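Local coordinates for protein type II restriction enzyme MspI (Moraxella sp., PDB 1SA3) that recognises the double-stranded DNA sequence 5'-CCGG-3' and cuts it after the first cytosine, yielding fragments with terminal 5'-phosphates, at residues D40-I45 against I102-H107; E149-H154 against L245-A250. All blocks are in the same frame, centred on the assembly; numbering follows the deposited sequence.

Contact 1 and contact 2 lie on opposite sides of the chain's centre, their own centres 40 Å apart and their nearest atoms about 23 Å apart, so neither touches the other. They come in series along the chain and draw on different sheets. Contact 1 sets the end of helix 23-41 on strand 100-106 of the five-stranded mixed sheet, in the part of the fold that carries the sodium site of Glu35, Asp84 and Asp99. Contact 2 sets helix 146-157 against strand 246-249, an outer strand of the small antiparallel sheet, which meets cytosine bases of the DNA. The sodium-site region and the DNA-base contacts lie on different sheets of a single protein chain.

Contact 1. Residues D40-I45 against I102-H107; sequences DIFKDI and IRFTFH
Phe42 lies with one ring face over the end of Ile102 and is also met by the ring of Phe104, a contact between the residue that follows helix 23-41 and the mixed sheet in the PD-(D/E)XK nuclease fold of MspI. Phe42 is the first residue to leave helical geometry, while Ile102 and Phe104 are alternate residues of strand 100-106, whose side chains emerge on the same side of the sheet. The CA atoms of Phe42 and Ile102 are 7.1 Å apart.

The first interaction is CH-pi. Ile102 CD1 sits 4.0 Å from the centroid of the Phe42 ring, 25° off its normal, and comes within 3.7 Å of Phe42 CG. An extended CG1 branch, chi2 175°, carries this methyl up to the ring.

The remaining interactions are apolar. Phe104 offers its rim, CE2 and CZ, to the CD2-CE2 side of Phe42, which lies near the plane of the Phe104 ring. The CB of Phe104 does not point at the helix end; the length of the ring closes the gap. All three side chains are buried, with Leu66 of helix 57-69 among the neighbours of Phe42 and Val80 of the adjacent strand touching both Ile102 and Phe104. The sodium ion is about 12 Å from the Ile102 side chain. Where the two aromatic rings meet, Phe42 CE2 lies 4.0 Å from Phe104 CZ.

Contact 2. Residues E149-H154 against L245-A250; sequences ELIRKH and LNWTYA. With nucleotides of chain B.
His154 and Trp247 form an edge-to-face aromatic pair between helix 146-157 and strand 246-249 of the small antiparallel sheet. The tight part is here: the six-membered ring of Trp247 turns its edge to the imidazole face, planes at 64° and centroids 5.4 Å apart. Trp247 CE3 stands over that face, offset to its rim, and Trp247 CB is 3.7 Å from His154 CE1. With CG anti to the backbone N, chi1 -160°, the imidazole reaches the strand. Ile151 CG1 adds a looser touch at the indole edge, and Phe260 and Phe182 also meet the indole.

Beside this core the link between helix and strand runs through a water. Water 1, in the imidazole plane, is 2.8 Å from His154 ND1 and donates to Thr248 O. On the outer helix surface, Arg152 grips Glu149 side-on through NE and NH2.

Beyond the strand lies the DNA. The C5-C6 edge of the DC5 base of chain B points at one face of the Tyr249 ring, near its rim, and its N4 donates to Tyr249 O. Thr248, its CB directed away from the helix, receives DC4 N4 of chain B on OG1 at 2.9 Å, with an N-H...O angle of 157°.

Contact 1. Residues D40-I45 against I102-H107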
loop_
_atom_site.group_PDB
_atom_site.type_symbol
_atom_site.label_atom_id
_atom_site.label_comp_id
_atom_site.label_asym_id
_atom_site.label_seq_id
_atom_site.Cartn_x
_atom_site.Cartn_y
_atom_site.Cartn_z
ATOM N N ASP E 40 16.990 -1.329 5.540
ATOM C CA ASP E 40 18.083 -1.599 6.467
ATOM C C ASP E 40 17.830 -2.820 7.349
ATOM O O ASP E 40 18.751 -3.580 7.643
ATOM C CB ASP E 40 18.355 -0.371 7.343
ATOM C CG ASP E 40 19.111 0.721 6.600
ATOM O OD1 ASP E 40 19.528 0.479 5.447
ATOM O OD2 ASP E 40 19.291 1.817 7.176
ATOM N N ILE E 41 16.587 -3.011 7.778
ATOM C CA ILE E 41 16.269 -4.162 8.608
ATOM C C ILE E 41 16.535 -5.443 7.809
ATOM O O ILE E 41 17.015 -6.433 8.363
ATOM C CB ILE E 41 14.791 -4.126 9.081
ATOM C CG1 ILE E 41 14.603 -3.008 10.108
ATOM C CG2 ILE E 41 14.396 -5.476 9.684
ATOM C CD1 ILE E 41 13.152 -2.747 10.495
ATOM N N PHE E 42 16.247 -5.400 6.507
ATOM C CA PHE E 42 16.441 -6.549 5.621
ATOM C C PHE E 42 17.587 -6.364 4.629
ATOM O O PHE E 42 17.549 -6.897 3.518
ATOM C CB PHE E 42 15.145 -6.837 4.840
ATOM C CG PHE E 42 14.017 -7.336 5.703
ATOM C CD1 PHE E 42 13.253 -6.451 6.454
ATOM C CD2 PHE E 42 13.748 -8.701 5.795
ATOM C CE1 PHE E 42 12.239 -6.909 7.286
ATOM C CE2 PHE E 42 12.734 -9.181 6.626
ATOM C CZ PHE E 42 11.975 -8.283 7.376
ATOM N N LYS E 43 18.613 -5.627 5.038
ATOM C CA LYS E 43 19.761 -5.347 4.179
ATOM C C LYS E 43 20.565 -6.593 3.838
ATOM O O LYS E 43 20.974 -6.780 2.692
ATOM C CB LYS E 43 20.674 -4.317 4.856
ATOM C CG LYS E 43 21.800 -3.810 3.972
ATOM C CD LYS E 43 22.671 -2.823 4.734
ATOM C CE LYS E 43 23.611 -2.088 3.793
ATOM N NZ LYS E 43 22.841 -1.323 2.773
ATOM N N ASP E 44 20.798 -7.433 4.839
ATOM C CA ASP E 44 21.550 -8.667 4.657
ATOM C C ASP E 44 21.189 -9.666 5.742
ATOM O O ASP E 44 20.476 -9.340 6.689
ATOM C CB ASP E 44 23.052 -8.376 4.677
ATOM C CG ASP E 44 23.443 -7.437 5.797
ATOM O OD1 ASP E 44 24.218 -6.502 5.528
ATOM O OD2 ASP E 44 22.974 -7.633 6.936
ATOM N N ILE E 45 21.675 -10.891 5.607
ATOM C CA ILE E 45 21.364 -11.912 6.586
ATOM C C ILE E 45 21.855 -11.512 7.982
ATOM O O ILE E 45 21.224 -11.840 8.982
ATOM C CB ILE E 45 21.964 -13.271 6.174
ATOM C CG1 ILE E 45 21.455 -14.366 7.114
ATOM C CG2 ILE E 45 23.485 -13.198 6.164
ATOM C CD1 ILE E 45 19.959 -14.589 7.047
ATOM N N ILE E 102 12.561 -7.084 -1.542
ATOM C CA ILE E 102 13.397 -7.877 -0.639
ATOM C C ILE E 102 13.456 -9.241 -1.324
ATOM O O ILE E 102 12.424 -9.741 -1.796
ATOM C CB ILE E 102 12.750 -8.098 0.743
ATOM C CG1 ILE E 102 12.555 -6.763 1.459
ATOM C CG2 ILE E 102 13.628 -9.046 1.594
ATOM C CD1 ILE E 102 11.809 -6.905 2.772
ATOM N N ARG E 103 14.648 -9.816 -1.427
ATOM C CA ARG E 103 14.786 -11.145 -2.012
ATOM C C ARG E 103 15.312 -12.092 -0.940
ATOM O O ARG E 103 16.334 -11.816 -0.305
ATOM C CB ARG E 103 15.749 -11.139 -3.203
ATOM C CG ARG E 103 16.023 -12.546 -3.747
ATOM C CD ARG E 103 16.954 -12.526 -4.954
ATOM N NE ARG E 103 16.346 -11.864 -6.103
ATOM C CZ ARG E 103 15.361 -12.371 -6.840
ATOM N NH1 ARG E 103 14.850 -13.564 -6.565
ATOM N NH2 ARG E 103 14.876 -11.672 -7.857
ATOM N N PHE E 104 14.602 -13.196 -0.718
ATOM C CA PHE E 104 15.031 -14.180 0.270
ATOM C C PHE E 104 15.557 -15.398 -0.457
ATOM O O PHE E 104 14.938 -15.862 -1.416
ATOM C CB PHE E 104 13.874 -14.635 1.157
ATOM C CG PHE E 104 13.253 -13.545 1.967
ATOM C CD1 PHE E 104 12.129 -12.869 1.504
ATOM C CD2 PHE E 104 13.767 -13.214 3.214
ATOM C CE1 PHE E 104 11.522 -11.878 2.280
ATOM C CE2 PHE E 104 13.169 -12.231 3.987
ATOM C CZ PHE E 104 12.043 -11.565 3.518
ATOM N N THR E 105 16.693 -15.915 -0.007
ATOM C CA THR E 105 17.280 -17.101 -0.614
ATOM C C THR E 105 17.143 -18.233 0.392
ATOM O O THR E 105 17.450 -18.067 1.575
ATOM C CB THR E 105 18.766 -16.878 -0.955
ATOM O OG1 THR E 105 18.869 -15.828 -1.921
ATOM C CG2 THR E 105 19.385 -18.147 -1.540
ATOM N N PHE E 106 16.676 -19.383 -0.082
ATOM C CA PHE E 106 16.459 -20.532 0.785
ATOM C C PHE E 106 17.575 -21.582 0.695
ATOM O O PHE E 106 18.534 -21.416 -0.050
ATOM C CB PHE E 106 15.091 -21.141 0.470
ATOM C CG PHE E 106 13.976 -20.132 0.468
ATOM C CD1 PHE E 106 13.298 -19.818 -0.712
ATOM C CD2 PHE E 106 13.620 -19.469 1.638
ATOM C CE1 PHE E 106 12.284 -18.857 -0.726
ATOM C CE2 PHE E 106 12.610 -18.506 1.631
ATOM C CZ PHE E 106 11.941 -18.199 0.450
ATOM N N HIS E 107 17.442 -22.667 1.448
ATOM C CA HIS E 107 18.467 -23.710 1.479
ATOM C C HIS E 107 18.816 -24.386 0.153
ATOM O O HIS E 107 19.987 -24.627 -0.121
ATOM C CB HIS E 107 18.080 -24.792 2.485
ATOM C CG HIS E 107 16.920 -25.627 2.046
ATOM N ND1 HIS E 107 15.646 -25.117 1.908
ATOM C CD2 HIS E 107 16.847 -26.929 1.680
ATOM C CE1 HIS E 107 14.838 -26.069 1.478
ATOM N NE2 HIS E 107 15.540 -27.178 1.331
#

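Contact 2. Residues E149-H154 against L245-A250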
loop_
_atom_site.group_PDB
_atom_site.type_symbol
_atom_site.label_atom_id
_atom_site.label_comp_id
_atom_site.label_asym_id
_atom_site.label_seq_id
_atom_site.Cartn_x
_atom_site.Cartn_y
_atom_site.Cartn_z
ATOM N N GLU E 149 -20.907 4.254 -16.066
ATOM C CA GLU E 149 -21.442 5.606 -15.940
ATOM C C GLU E 149 -21.647 6.080 -14.504
ATOM O O GLU E 149 -21.476 7.264 -14.225
ATOM C CB GLU E 149 -22.749 5.743 -16.725
ATOM C CG GLU E 149 -22.560 5.635 -18.227
ATOM C CD GLU E 149 -21.450 6.532 -18.754
ATOM O OE1 GLU E 149 -21.411 7.721 -18.376
ATOM O OE2 GLU E 149 -20.621 6.058 -19.559
ATOM N N LEU E 150 -22.007 5.181 -13.593
ATOM C CA LEU E 150 -22.198 5.583 -12.202
ATOM C C LEU E 150 -20.820 5.915 -11.625
ATOM O O LEU E 150 -20.661 6.875 -10.861
ATOM C CB LEU E 150 -22.876 4.462 -11.402
ATOM C CG LEU E 150 -24.371 4.261 -11.710
ATOM C CD1 LEU E 150 -24.873 2.960 -11.092
ATOM C CD2 LEU E 150 -25.167 5.445 -11.176
ATOM N N ILE E 151 -19.820 5.127 -12.006
ATOM C CA ILE E 151 -18.469 5.402 -11.541
ATOM C C ILE E 151 -18.037 6.747 -12.130
ATOM O O ILE E 151 -17.456 7.582 -11.432
ATOM C CB ILE E 151 -17.474 4.303 -11.975
ATOM C CG1 ILE E 151 -17.854 2.978 -11.306
ATOM C CG2 ILE E 151 -16.044 4.714 -11.584
ATOM C CD1 ILE E 151 -17.049 1.771 -11.790
ATOM N N ARG E 152 -18.326 6.962 -13.413
ATOM C CA ARG E 152 -17.957 8.215 -14.066
ATOM C C ARG E 152 -18.660 9.398 -13.408
ATOM O O ARG E 152 -18.093 10.484 -13.321
ATOM C CB ARG E 152 -18.313 8.191 -15.559
ATOM C CG ARG E 152 -17.672 9.324 -16.363
ATOM C CD ARG E 152 -18.383 9.584 -17.692
ATOM N NE ARG E 152 -18.494 8.392 -18.527
ATOM C CZ ARG E 152 -17.471 7.759 -19.098
ATOM N NH1 ARG E 152 -16.231 8.191 -18.934
ATOM N NH2 ARG E 152 -17.695 6.687 -19.847
ATOM N N LYS E 153 -19.899 9.195 -12.965
ATOM C CA LYS E 153 -20.648 10.263 -12.314
ATOM C C LYS E 153 -19.914 10.672 -11.044
ATOM O O LYS E 153 -19.811 11.857 -10.731
ATOM C CB LYS E 153 -22.061 9.806 -11.947
ATOM C CG LYS E 153 -22.859 10.873 -11.197
ATOM C CD LYS E 153 -24.273 10.409 -10.862
ATOM C CE LYS E 153 -25.045 11.472 -10.082
ATOM N NZ LYS E 153 -25.090 12.785 -10.804
ATOM N N HIS E 154 -19.416 9.676 -10.317
ATOM C CA HIS E 154 -18.682 9.925 -9.081
ATOM C C HIS E 154 -17.428 10.734 -9.416
ATOM O O HIS E 154 -17.090 11.697 -8.725
ATOM C CB HIS E 154 -18.288 8.599 -8.432
ATOM C CG HIS E 154 -17.961 8.712 -6.975
ATOM N ND1 HIS E 154 -16.893 9.445 -6.506
ATOM C CD2 HIS E 154 -18.576 8.200 -5.882
ATOM C CE1 HIS E 154 -16.865 9.381 -5.187
ATOM N NE2 HIS E 154 -17.875 8.630 -4.783
ATOM N N LEU E 245 -12.940 0.597 0.236
ATOM C CA LEU E 245 -11.996 1.669 -0.049
ATOM C C LEU E 245 -12.796 2.959 0.064
ATOM O O LEU E 245 -14.020 2.946 -0.091
ATOM C CB LEU E 245 -11.449 1.536 -1.474
ATOM C CG LEU E 245 -10.634 0.279 -1.780
ATOM C CD1 LEU E 245 -10.230 0.288 -3.248
ATOM C CD2 LEU E 245 -9.401 0.234 -0.883
ATOM N N ASN E 246 -12.119 4.066 0.339
ATOM C CA ASN E 246 -12.802 5.347 0.429
ATOM C C ASN E 246 -12.643 6.036 -0.916
ATOM O O ASN E 246 -11.520 6.299 -1.352
ATOM C CB ASN E 246 -12.192 6.213 1.530
ATOM C CG ASN E 246 -12.141 5.498 2.866
ATOM O OD1 ASN E 246 -11.252 4.685 3.118
ATOM N ND2 ASN E 246 -13.108 5.786 3.721
ATOM N N TRP E 247 -13.767 6.300 -1.581
ATOM C CA TRP E 247 -13.764 6.959 -2.885
ATOM C C TRP E 247 -13.817 8.482 -2.749
ATOM O O TRP E 247 -14.708 9.022 -2.095
ATOM C CB TRP E 247 -14.986 6.521 -3.707
ATOM C CG TRP E 247 -15.011 5.078 -4.128
ATOM C CD1 TRP E 247 -14.477 4.017 -3.468
ATOM C CD2 TRP E 247 -15.679 4.542 -5.283
ATOM N NE1 TRP E 247 -14.772 2.846 -4.133
ATOM C CE2 TRP E 247 -15.508 3.142 -5.252
ATOM C CE3 TRP E 247 -16.408 5.115 -6.335
ATOM C CZ2 TRP E 247 -16.040 2.299 -6.235
ATOM C CZ3 TRP E 247 -16.940 4.274 -7.317
ATOM C CH2 TRP E 247 -16.750 2.880 -7.255
ATOM N N THR E 248 -12.880 9.183 -3.374
ATOM C CA THR E 248 -12.904 10.639 -3.320
ATOM C C THR E 248 -12.256 11.188 -4.593
ATOM O O THR E 248 -12.214 10.489 -5.613
ATOM C CB THR E 248 -12.213 11.166 -2.028
ATOM O OG1 THR E 248 -12.271 12.598 -2.002
ATOM C CG2 THR E 248 -10.773 10.700 -1.953
ATOM N N TYR E 249 -11.763 12.421 -4.575
ATOM C CA TYR E 249 -11.177 12.957 -5.795
ATOM C C TYR E 249 -9.725 13.395 -5.689
ATOM O O TYR E 249 -9.236 13.761 -4.612
ATOM C CB TYR E 249 -12.023 14.126 -6.339
ATOM C CG TYR E 249 -11.827 15.457 -5.633
ATOM C CD1 TYR E 249 -12.514 15.767 -4.455
ATOM C CD2 TYR E 249 -10.966 16.417 -6.161
ATOM C CE1 TYR E 249 -12.348 17.013 -3.829
ATOM C CE2 TYR E 249 -10.787 17.651 -5.543
ATOM C CZ TYR E 249 -11.479 17.946 -4.386
ATOM O OH TYR E 249 -11.285 19.177 -3.802
ATOM N N ALA E 250 -9.040 13.329 -6.823
ATOM C CA ALA E 250 -7.645 13.733 -6.921
ATOM C C ALA E 250 -7.698 15.217 -7.244
ATOM O O ALA E 250 -8.390 15.626 -8.174
ATOM C CB ALA E 250 -6.944 12.963 -8.048
ATOM P P DC B 5 -13.308 22.933 -0.960
ATOM O OP1 DC B 5 -13.598 24.279 -0.400
ATOM O OP2 DC B 5 -13.712 22.614 -2.349
ATOM O "O5'" DC B 5 -11.727 22.751 -0.880
ATOM C "C5'" DC B 5 -11.129 21.470 -0.942
ATOM C "C4'" DC B 5 -9.749 21.518 -0.334
ATOM O "O4'" DC B 5 -9.381 20.166 0.026
ATOM C "C3'" DC B 5 -8.639 22.058 -1.245
ATOM O "O3'" DC B 5 -7.796 22.987 -0.554
ATOM C "C2'" DC B 5 -7.851 20.817 -1.623
ATOM C "C1'" DC B 5 -8.091 19.869 -0.462
ATOM N N1 DC B 5 -8.077 18.457 -0.865
ATOM C C2 DC B 5 -7.126 17.627 -0.298
ATOM O O2 DC B 5 -6.388 18.095 0.577
ATOM N N3 DC B 5 -7.031 16.343 -0.713
ATOM C C4 DC B 5 -7.867 15.880 -1.649
ATOM N N4 DC B 5 -7.727 14.611 -2.040
ATOM C C5 DC B 5 -8.880 16.699 -2.223
ATOM C C6 DC B 5 -8.953 17.971 -1.803
ATOM P P DC B 4 -18.082 18.070 -1.239
ATOM O OP1 DC B 4 -19.107 19.145 -1.265
ATOM O OP2 DC B 4 -17.815 17.287 -2.466
ATOM O "O5'" DC B 4 -16.713 18.698 -0.721
ATOM C "C5'" DC B 4 -16.690 19.457 0.488
ATOM C "C4'" DC B 4 -15.306 19.997 0.759
ATOM O "O4'" DC B 4 -14.424 18.921 1.155
ATOM C "C3'" DC B 4 -14.618 20.710 -0.408
ATOM O "O3'" DC B 4 -13.915 21.863 0.077
ATOM C "C2'" DC B 4 -13.620 19.673 -0.891
ATOM C "C1'" DC B 4 -13.219 19.035 0.419
ATOM N N1 DC B 4 -12.608 17.701 0.307
ATOM C C2 DC B 4 -11.393 17.468 0.959
ATOM O O2 DC B 4 -10.904 18.376 1.652
ATOM N N3 DC B 4 -10.784 16.264 0.821
ATOM C C4 DC B 4 -11.349 15.314 0.073
ATOM N N4 DC B 4 -10.706 14.147 -0.055
ATOM C C5 DC B 4 -12.600 15.518 -0.584
ATOM C C6 DC B 4 -13.191 16.716 -0.437
HETATM O O HOH W 1 -14.486 10.629 -7.256
#